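Local coordinates for protein lectin (Trichosanthes anguina, PDB 4HR6) that binds galactosides through two ricin-type beta-trefoil domains, as the lectin chain of a nontoxic three-chain homologue of type II ribosome-inactivating proteins, at residues H49-G52 against T53-L57; V120-S124 against A125-W129; A152-G155 against N156-M159; R251-D255 against L256-W260. All coordinates share one frame; numbering follows the deposited sequence.

In the fold
From the N terminus, the four contacts follow in series, each closing a short loop of its own, so none nests in or crosses another. Contact 1 turns strand 46-49 back into strand 54-56 in the first trefoil. Contact 2, whose centre lies about 22 Å from that of contact 1, closes the loop between strands 117-120 and 130-131; a hydrogen bond to Arg216 and a weak one to Asn213 reach the second lectin domain. Contact 3 tips the hairpin of strands 148-153 and 158-163. Contact 4 joins strands 247-250 and 261-263 and supplies His253 and Asn257 to a galactoside site. Contacts 3 and 4 both belong to the second trefoil domain, their nearest atoms about 6 Å apart.

Contact 1 of 4, residues H49-G52 against T53-L57; sequences HSDG and TVRSL
His49 and Thr53 meet through their backbones: His49 N donates to Thr53 O at 3.1 Å, while Gly52 N returns to His49 O at 3.2 Å. The second bond closes a type I turn over Ser50 and Asp51; the first, together with the positive phi of Gly52, marks the G1 bulge that brings the chain into strand 54-56. Three polar side chains then link up on one side of the loop. Thr53 sets its OG1 between the backbone N and the carbonyl carbon (chi1 58°), which directs the hydroxyl at the carboxylate of Asp51; OG1 donates to Asp51 OD2 at 3.0 Å, on the anti side of that oxygen. The same hydroxyl accepts from Arg55 NE at 3.3 Å, close to the guanidinium plane. Asp51 OD2 also forms a salt bridge with Arg55 NH2 at 2.6 Å. The two planes are nearly parallel (12°), although OD2 comes in obliquely. OD2 is thus gripped by both the Thr53 hydroxyl and Arg55. The extended arginine passes across His49, its CG 3.7 Å from His49 CD2. Arg55 CZ lies 4.2 Å above the imidazole plane but offset toward the rim, and the two planes differ by 39°, too much for a parallel stack. Outside the loop, Gly52 pairs through its backbone with Trp87. The whole is a tight beta hairpin, a type I turn plus G1 bulge, joining neighbouring strands of the first beta-trefoil.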
# COMPACT_ATOMS: atom_id res chain seq x y z
N HIS C 49 7.48 6.84 -22.21
CA HIS C 49 8.51 6.12 -22.95
C HIS C 49 9.79 6.09 -22.16
O HIS C 49 9.96 6.86 -21.24
CB HIS C 49 8.76 6.79 -24.30
CG HIS C 49 7.63 6.64 -25.26
ND1 HIS C 49 7.57 5.60 -26.16
CD2 HIS C 49 6.51 7.37 -25.44
CE1 HIS C 49 6.46 5.70 -26.87
NE2 HIS C 49 5.80 6.77 -26.45
N SER C 50 10.72 5.22 -22.56
CA SER C 50 12.06 5.16 -21.95
C SER C 50 12.91 6.43 -22.20
O SER C 50 13.95 6.62 -21.56
CB SER C 50 12.81 3.93 -22.45
OG SER C 50 11.96 2.79 -22.45
N ASP C 51 12.47 7.26 -23.15
CA ASP C 51 12.94 8.64 -23.34
C ASP C 51 12.97 9.50 -22.08
O ASP C 51 13.88 10.32 -21.91
CB ASP C 51 11.96 9.39 -24.25
CG ASP C 51 12.19 9.14 -25.70
OD1 ASP C 51 13.36 9.01 -26.11
OD2 ASP C 51 11.19 9.11 -26.45
N GLY C 52 11.94 9.34 -21.25
CA GLY C 52 11.57 10.36 -20.27
C GLY C 52 10.53 11.29 -20.85
O GLY C 52 10.22 12.33 -20.28
N THR C 53 9.96 10.91 -21.99
CA THR C 53 8.95 11.72 -22.65
C THR C 53 7.58 11.16 -22.33
O THR C 53 7.42 9.96 -22.10
CB THR C 53 9.13 11.79 -24.18
OG1 THR C 53 9.11 10.48 -24.75
CG2 THR C 53 10.44 12.49 -24.55
N VAL C 54 6.60 12.05 -22.33
CA VAL C 54 5.22 11.73 -22.06
C VAL C 54 4.41 12.22 -23.25
O VAL C 54 4.52 13.39 -23.63
CB VAL C 54 4.76 12.46 -20.77
CG1 VAL C 54 3.35 12.07 -20.40
CG2 VAL C 54 5.73 12.16 -19.63
N ARG C 55 3.59 11.34 -23.84
CA ARG C 55 2.98 11.60 -25.15
C ARG C 55 1.50 11.37 -25.19
O ARG C 55 1.02 10.36 -24.69
CB ARG C 55 3.62 10.73 -26.23
CG ARG C 55 5.14 10.71 -26.19
CD ARG C 55 5.79 10.37 -27.53
NE ARG C 55 7.25 10.39 -27.42
CZ ARG C 55 8.11 10.01 -28.37
NH1 ARG C 55 7.68 9.57 -29.55
NH2 ARG C 55 9.41 10.07 -28.13
N SER C 56 0.77 12.31 -25.80
CA SER C 56 -0.61 12.08 -26.20
C SER C 56 -0.76 12.41 -27.68
O SER C 56 -0.03 13.26 -28.21
CB SER C 56 -1.56 12.94 -25.39
OG SER C 56 -2.89 12.46 -25.56
N LEU C 57 -1.67 11.70 -28.33
CA LEU C 57 -1.97 11.87 -29.76
C LEU C 57 -0.75 11.81 -30.69
O LEU C 57 -0.82 12.29 -31.82
CB LEU C 57 -2.72 13.19 -29.99
CG LEU C 57 -3.98 13.38 -29.15
CD1 LEU C 57 -4.53 14.79 -29.32
CD2 LEU C 57 -5.03 12.33 -29.49

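Contact 2 of 4, residues V120-S124 against A125-W129; sequences VNTYS and ASQGW
Gln127 reaches Val120 and Thr122 because its CG lies beside its own backbone N (chi1 -55°) and the chain then runs extended (chi2 -175°), carrying the amide across the loop. It is the glutamine of the Gln-Gly-Trp sequence, a QxW motif of the ricin-type beta-trefoil. The amide spans the loop by both ends. NE2 of Gln127 donates to Val120 O at 2.8 Å, approaching from above the carbonyl plane, and has a second acceptor in Thr106 OG1. OE1 of Gln127 takes Thr122 N at 2.9 Å on an in-plane lone pair; a weak bond from Ser124 N adds to this at 3.5 Å. With both ends engaged, the rotation of the amide is fixed. The backbone does its part: Gln127 N binds Ser124 O at 2.8 Å, closing the turn through the short 3-10 segment Ala125-Ser126. Ser124 O also receives Arg216 NH1, from the second lectin domain. Asn121 has its CG trans to the main-chain N (chi1 -174°), a turn of the side chain that lets OD1 accept from Tyr123 N at 3.2 Å in an Asx turn. Its ND2 lies 3.2 Å above the plane of the Tyr123 ring, offset toward the rim. Further along the motif, Trp129 NE1 is bound to Leu105 O. The hydroxyl OG1 of Thr122 donates to OG of Ser124 at 2.7 Å.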
# COMPACT_ATOMS: atom_id res chain seq x y z
N VAL C 120 6.04 27.82 -9.78
CA VAL C 120 7.01 27.50 -8.73
C VAL C 120 6.44 26.36 -7.89
O VAL C 120 5.22 26.29 -7.64
CB VAL C 120 7.32 28.73 -7.84
CG1 VAL C 120 8.55 28.45 -6.98
CG2 VAL C 120 7.51 29.99 -8.68
N ASN C 121 7.32 25.46 -7.47
CA ASN C 121 6.88 24.29 -6.70
C ASN C 121 6.78 24.61 -5.21
O ASN C 121 7.79 24.82 -4.55
CB ASN C 121 7.83 23.11 -6.93
CG ASN C 121 7.34 21.82 -6.27
OD1 ASN C 121 6.14 21.63 -6.04
ND2 ASN C 121 8.27 20.94 -5.96
N THR C 122 5.55 24.65 -4.71
CA THR C 122 5.27 24.83 -3.28
C THR C 122 4.57 23.61 -2.68
O THR C 122 4.10 23.67 -1.54
CB THR C 122 4.42 26.09 -3.03
OG1 THR C 122 3.20 26.01 -3.78
CG2 THR C 122 5.19 27.33 -3.44
N TYR C 123 4.50 22.52 -3.44
CA TYR C 123 3.93 21.27 -2.95
C TYR C 123 2.48 21.43 -2.52
O TYR C 123 2.06 20.96 -1.46
CB TYR C 123 4.77 20.70 -1.81
CG TYR C 123 6.17 20.34 -2.24
CD1 TYR C 123 6.42 19.16 -2.93
CD2 TYR C 123 7.25 21.17 -1.94
CE1 TYR C 123 7.70 18.81 -3.31
CE2 TYR C 123 8.54 20.83 -2.32
CZ TYR C 123 8.76 19.65 -3.01
OH TYR C 123 10.03 19.31 -3.40
N SER C 124 1.73 22.11 -3.37
CA SER C 124 0.33 22.37 -3.16
C SER C 124 -0.51 21.26 -3.73
O SER C 124 -0.05 20.51 -4.60
CB SER C 124 -0.05 23.69 -3.85
OG SER C 124 0.88 24.70 -3.49
N ALA C 125 -1.76 21.17 -3.26
CA ALA C 125 -2.73 20.22 -3.77
C ALA C 125 -3.03 20.47 -5.25
O ALA C 125 -3.42 19.55 -5.97
CB ALA C 125 -4.02 20.28 -2.96
N SER C 126 -2.84 21.71 -5.69
CA SER C 126 -2.96 22.06 -7.10
C SER C 126 -1.76 21.56 -7.92
O SER C 126 -1.80 21.61 -9.16
CB SER C 126 -3.11 23.59 -7.25
OG SER C 126 -1.99 24.25 -6.66
N GLN C 127 -0.71 21.09 -7.23
CA GLN C 127 0.47 20.49 -7.87
C GLN C 127 0.63 18.96 -7.62
O GLN C 127 1.71 18.40 -7.80
CB GLN C 127 1.72 21.24 -7.40
CG GLN C 127 1.62 22.74 -7.65
CD GLN C 127 2.88 23.49 -7.30
OE1 GLN C 127 3.39 23.40 -6.17
NE2 GLN C 127 3.40 24.25 -8.26
N GLY C 128 -0.46 18.30 -7.22
CA GLY C 128 -0.43 16.87 -6.90
C GLY C 128 -1.12 16.06 -7.97
O GLY C 128 -2.24 16.39 -8.40
N TRP C 129 -0.47 15.00 -8.42
CA TRP C 129 -1.02 14.20 -9.52
C TRP C 129 -0.89 12.70 -9.25
O TRP C 129 0.06 12.28 -8.62
CB TRP C 129 -0.30 14.54 -10.82
CG TRP C 129 -0.27 15.99 -11.12
CD1 TRP C 129 0.74 16.86 -10.84
CD2 TRP C 129 -1.29 16.74 -11.76
NE1 TRP C 129 0.41 18.11 -11.26
CE2 TRP C 129 -0.83 18.07 -11.84
CE3 TRP C 129 -2.55 16.42 -12.28
CZ2 TRP C 129 -1.59 19.09 -12.41
CZ3 TRP C 129 -3.31 17.43 -12.86
CH2 TRP C 129 -2.82 18.75 -12.92

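Contact 3 of 4, residues A152-G155 against N156-M159; sequences ATDG and NTNM
Thr153 and Asn158 form the hydrogen-bonded antiparallel pair nearest the tip of the hairpin made by strands 148-153 and 158-163. Among the backbone bonds, Thr153 N donates to Asn158 O at 2.6 Å. In the other direction Thr153 O accepts twice, from Thr157 N at 3.0 Å, nearly head-on, and from Asn158 N, also at 3.0 Å but from above the carbonyl plane. Two residues thus face one, a classic beta bulge. Next to it, Ala152 and Met159 are a non-hydrogen-bonded pair, and the CA of Ala152 makes a CA-H...O contact with Asn158 O at 3.4 Å.

The turn itself is made by Asp154, Gly155 and Asn156, whose phi values are all positive, between 51° and 59°. A side chain closes it: the OG1 of Thr157, set between its backbone N and carbonyl carbon (chi1 61°), donates to Asp154 O at 2.6 Å, and Thr157 N adds a weak bond to the same oxygen. Water supplies a further link, donating to Ala152 O at 2.9 Å and to Asn156 OD1 at 2.9 Å, which joins the end of strand 148-153 to Asn156 of the turn.

Apolar contacts lie on the face bearing Ala152 and Met159. There Ala152 touches Ile206, while the Met159 side chain runs away from the turn to Ile204 and Val191. The turn is therefore held by backbone N-H groups meeting carbonyls, with one hydroxyl and one water added, and polar chemistry at the exposed tip gives way to hydrophobic packing against strands 189-194 and 201-208.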
# COMPACT_ATOMS: atom_id res chain seq x y z
N ALA C 152 -14.51 12.60 11.61
CA ALA C 152 -14.87 14.00 11.37
C ALA C 152 -15.91 14.37 12.43
O ALA C 152 -17.03 13.84 12.40
CB ALA C 152 -15.45 14.18 9.97
N THR C 153 -15.52 15.24 13.36
CA THR C 153 -16.39 15.65 14.47
C THR C 153 -16.95 17.08 14.35
O THR C 153 -16.56 17.85 13.46
CB THR C 153 -15.61 15.56 15.79
OG1 THR C 153 -14.44 16.40 15.71
CG2 THR C 153 -15.19 14.11 16.08
N ASP C 154 -17.87 17.40 15.26
CA ASP C 154 -18.44 18.75 15.39
C ASP C 154 -19.01 19.26 14.07
O ASP C 154 -18.57 20.29 13.54
CB ASP C 154 -17.38 19.72 15.94
CG ASP C 154 -16.96 19.38 17.36
OD1 ASP C 154 -17.76 18.78 18.08
OD2 ASP C 154 -15.83 19.73 17.76
N GLY C 155 -19.99 18.53 13.54
CA GLY C 155 -20.61 18.88 12.26
C GLY C 155 -19.59 19.11 11.16
O GLY C 155 -19.61 20.15 10.48
N ASN C 156 -18.67 18.15 11.01
CA ASN C 156 -17.63 18.17 9.98
C ASN C 156 -16.71 19.37 10.04
O ASN C 156 -16.29 19.87 9.00
CB ASN C 156 -18.24 18.06 8.58
CG ASN C 156 -18.97 16.75 8.36
OD1 ASN C 156 -18.66 15.74 8.98
ND2 ASN C 156 -19.95 16.77 7.46
N THR C 157 -16.37 19.82 11.25
CA THR C 157 -15.42 20.93 11.41
C THR C 157 -14.10 20.49 12.03
O THR C 157 -13.06 21.06 11.70
CB THR C 157 -16.00 22.10 12.27
OG1 THR C 157 -16.31 21.63 13.59
CG2 THR C 157 -17.26 22.69 11.63
N ASN C 158 -14.14 19.51 12.92
CA ASN C 158 -12.93 18.99 13.57
C ASN C 158 -12.67 17.50 13.32
O ASN C 158 -13.50 16.81 12.75
CB ASN C 158 -13.00 19.26 15.06
CG ASN C 158 -12.36 20.57 15.44
OD1 ASN C 158 -12.74 21.62 14.93
ND2 ASN C 158 -11.36 20.51 16.32
N MET C 159 -11.51 17.01 13.76
CA MET C 159 -11.21 15.59 13.65
C MET C 159 -10.28 15.04 14.73
O MET C 159 -9.35 15.71 15.16
CB MET C 159 -10.67 15.24 12.25
CG MET C 159 -9.25 15.68 11.97
SD MET C 159 -8.57 14.77 10.56
CE MET C 159 -6.86 14.65 11.06
O HOH W 1 -19.43 15.25 11.75

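Contact 4 of 4, residues R251-D255 against L256-W260; sequences RPHGD and LNQQW. With AMG (methyl alpha-D-galactopyranoside), chain E.
The galactoside site of the second trefoil takes two of its donors from this loop, His253 and Asn257, which approach each other across the turn between strands 247-250 and 261-263. His253 NE2 donates to O3 of the methyl galactoside at 2.8 Å, and Asn257 ND2 gives the same oxygen a second bond, also at 2.8 Å. The sugar oxygen lies at the edge of the imidazole, near its plane. The sugar is also hydrogen-bonded to Asp236, Asp199 and the backbone N of Arg239.

The ring owes its position to the torsion that sets CG between the backbone N and the carbonyl carbon (chi1 51°), and to a weak bond from Asp255 N to its ND1, 3.3 Å long. Against one face of the ring lies the amide of Gln258, its plane only 6° from that of the imidazole, with Gln258 NE2 3.3 Å from the ring plane and offset toward the rim of His253, an offset stack of amide on ring.

Gln258 opens the Gln-Gln-Trp sequence, a QxW motif of the ricin-type trefoil, and spans the loop with both ends of its amide. NE2 of Gln258 donates to Arg251 O at 2.9 Å, in the amide plane, and also to Asp236 OD1. OE1 of Gln258 takes His253 N at 2.9 Å in a nearly straight bond (173°) and Gly254 N at 3.3 Å. Gln258 is thus a second-shell residue, holding Asp236 through NE2 and His253 through OE1 and the stack. The amide of Gln259 reaches back as well, NE2 donating to Gly254 O at 2.9 Å. Deeper in the domain, Trp260 packs on Val237 of strand 234-237.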
# COMPACT_ATOMS: atom_id res chain seq x y z
N ARG C 251 7.57 16.29 13.46
CA ARG C 251 8.79 15.69 12.94
C ARG C 251 8.61 14.16 12.84
O ARG C 251 8.09 13.55 13.78
CB ARG C 251 9.95 16.01 13.88
CG ARG C 251 11.33 15.70 13.35
CD ARG C 251 12.40 15.99 14.41
NE ARG C 251 13.69 16.27 13.79
CZ ARG C 251 14.12 17.47 13.39
NH1 ARG C 251 13.37 18.56 13.55
NH2 ARG C 251 15.31 17.59 12.83
N PRO C 252 9.02 13.54 11.72
CA PRO C 252 8.84 12.09 11.57
C PRO C 252 9.80 11.27 12.42
O PRO C 252 11.01 11.51 12.41
CB PRO C 252 9.12 11.85 10.08
CG PRO C 252 9.18 13.20 9.44
CD PRO C 252 9.64 14.13 10.52
N HIS C 253 9.27 10.32 13.18
CA HIS C 253 10.12 9.39 13.94
C HIS C 253 9.67 7.92 13.84
O HIS C 253 10.36 7.03 14.34
CB HIS C 253 10.28 9.82 15.42
CG HIS C 253 8.98 10.11 16.11
ND1 HIS C 253 7.94 9.21 16.16
CD2 HIS C 253 8.56 11.20 16.80
CE1 HIS C 253 6.94 9.72 16.85
NE2 HIS C 253 7.29 10.93 17.25
N GLY C 254 8.52 7.67 13.22
CA GLY C 254 8.09 6.31 12.93
C GLY C 254 7.57 5.46 14.09
O GLY C 254 7.43 4.25 13.95
N ASP C 255 7.24 6.09 15.21
CA ASP C 255 6.68 5.37 16.35
C ASP C 255 5.17 5.17 16.13
O ASP C 255 4.60 5.66 15.16
CB ASP C 255 6.96 6.13 17.66
CG ASP C 255 7.03 5.19 18.88
OD1 ASP C 255 6.41 4.10 18.85
OD2 ASP C 255 7.71 5.55 19.86
N LEU C 256 4.53 4.46 17.06
CA LEU C 256 3.17 3.97 16.88
C LEU C 256 2.13 5.08 16.70
O LEU C 256 1.12 4.88 16.01
CB LEU C 256 2.77 3.09 18.06
CG LEU C 256 3.63 1.86 18.35
CD1 LEU C 256 3.17 1.24 19.66
CD2 LEU C 256 3.55 0.84 17.22
N ASN C 257 2.37 6.22 17.33
CA ASN C 257 1.46 7.36 17.21
C ASN C 257 1.56 8.07 15.85
O ASN C 257 0.75 8.96 15.57
CB ASN C 257 1.66 8.36 18.36
CG ASN C 257 3.05 8.94 18.39
OD1 ASN C 257 4.02 8.25 18.08
ND2 ASN C 257 3.17 10.22 18.75
N GLN C 258 2.54 7.67 15.03
CA GLN C 258 2.67 8.16 13.64
C GLN C 258 2.42 7.07 12.56
O GLN C 258 2.65 7.30 11.36
CB GLN C 258 4.06 8.77 13.44
CG GLN C 258 4.21 10.15 14.04
CD GLN C 258 5.58 10.74 13.81
OE1 GLN C 258 6.42 10.16 13.13
NE2 GLN C 258 5.82 11.91 14.40
N GLN C 259 1.92 5.92 12.99
CA GLN C 259 1.65 4.80 12.08
C GLN C 259 0.16 4.70 11.89
O GLN C 259 -0.60 4.80 12.83
CB GLN C 259 2.21 3.49 12.65
CG GLN C 259 3.72 3.34 12.50
CD GLN C 259 4.25 2.06 13.12
OE1 GLN C 259 3.54 1.05 13.17
NE2 GLN C 259 5.49 2.09 13.63
N TRP C 260 -0.25 4.51 10.64
CA TRP C 260 -1.65 4.49 10.24
C TRP C 260 -1.88 3.40 9.20
O TRP C 260 -0.94 2.95 8.55
CB TRP C 260 -2.02 5.83 9.58
CG TRP C 260 -1.74 7.03 10.43
CD1 TRP C 260 -0.56 7.72 10.54
CD2 TRP C 260 -2.65 7.66 11.32
NE1 TRP C 260 -0.69 8.75 11.44
CE2 TRP C 260 -1.98 8.75 11.92
CE3 TRP C 260 -3.99 7.43 11.65
CZ2 TRP C 260 -2.59 9.59 12.86
CZ3 TRP C 260 -4.61 8.28 12.58
CH2 TRP C 260 -3.90 9.34 13.17
C1 AMG E . 6.02 13.35 22.23
C2 AMG E . 5.70 12.35 21.12
C3 AMG E . 5.62 13.04 19.75
C4 AMG E . 4.64 14.20 19.82
C5 AMG E . 4.96 15.11 21.01
C6 AMG E . 3.93 16.22 21.20
C7 AMG E . 8.02 14.14 23.24
O1 AMG E . 7.31 13.93 22.02
O2 AMG E . 6.71 11.33 21.13
O3 AMG E . 5.21 12.13 18.72
O4 AMG E . 3.31 13.68 19.90
O5 AMG E . 5.01 14.36 22.22
O6 AMG E . 4.53 17.27 21.98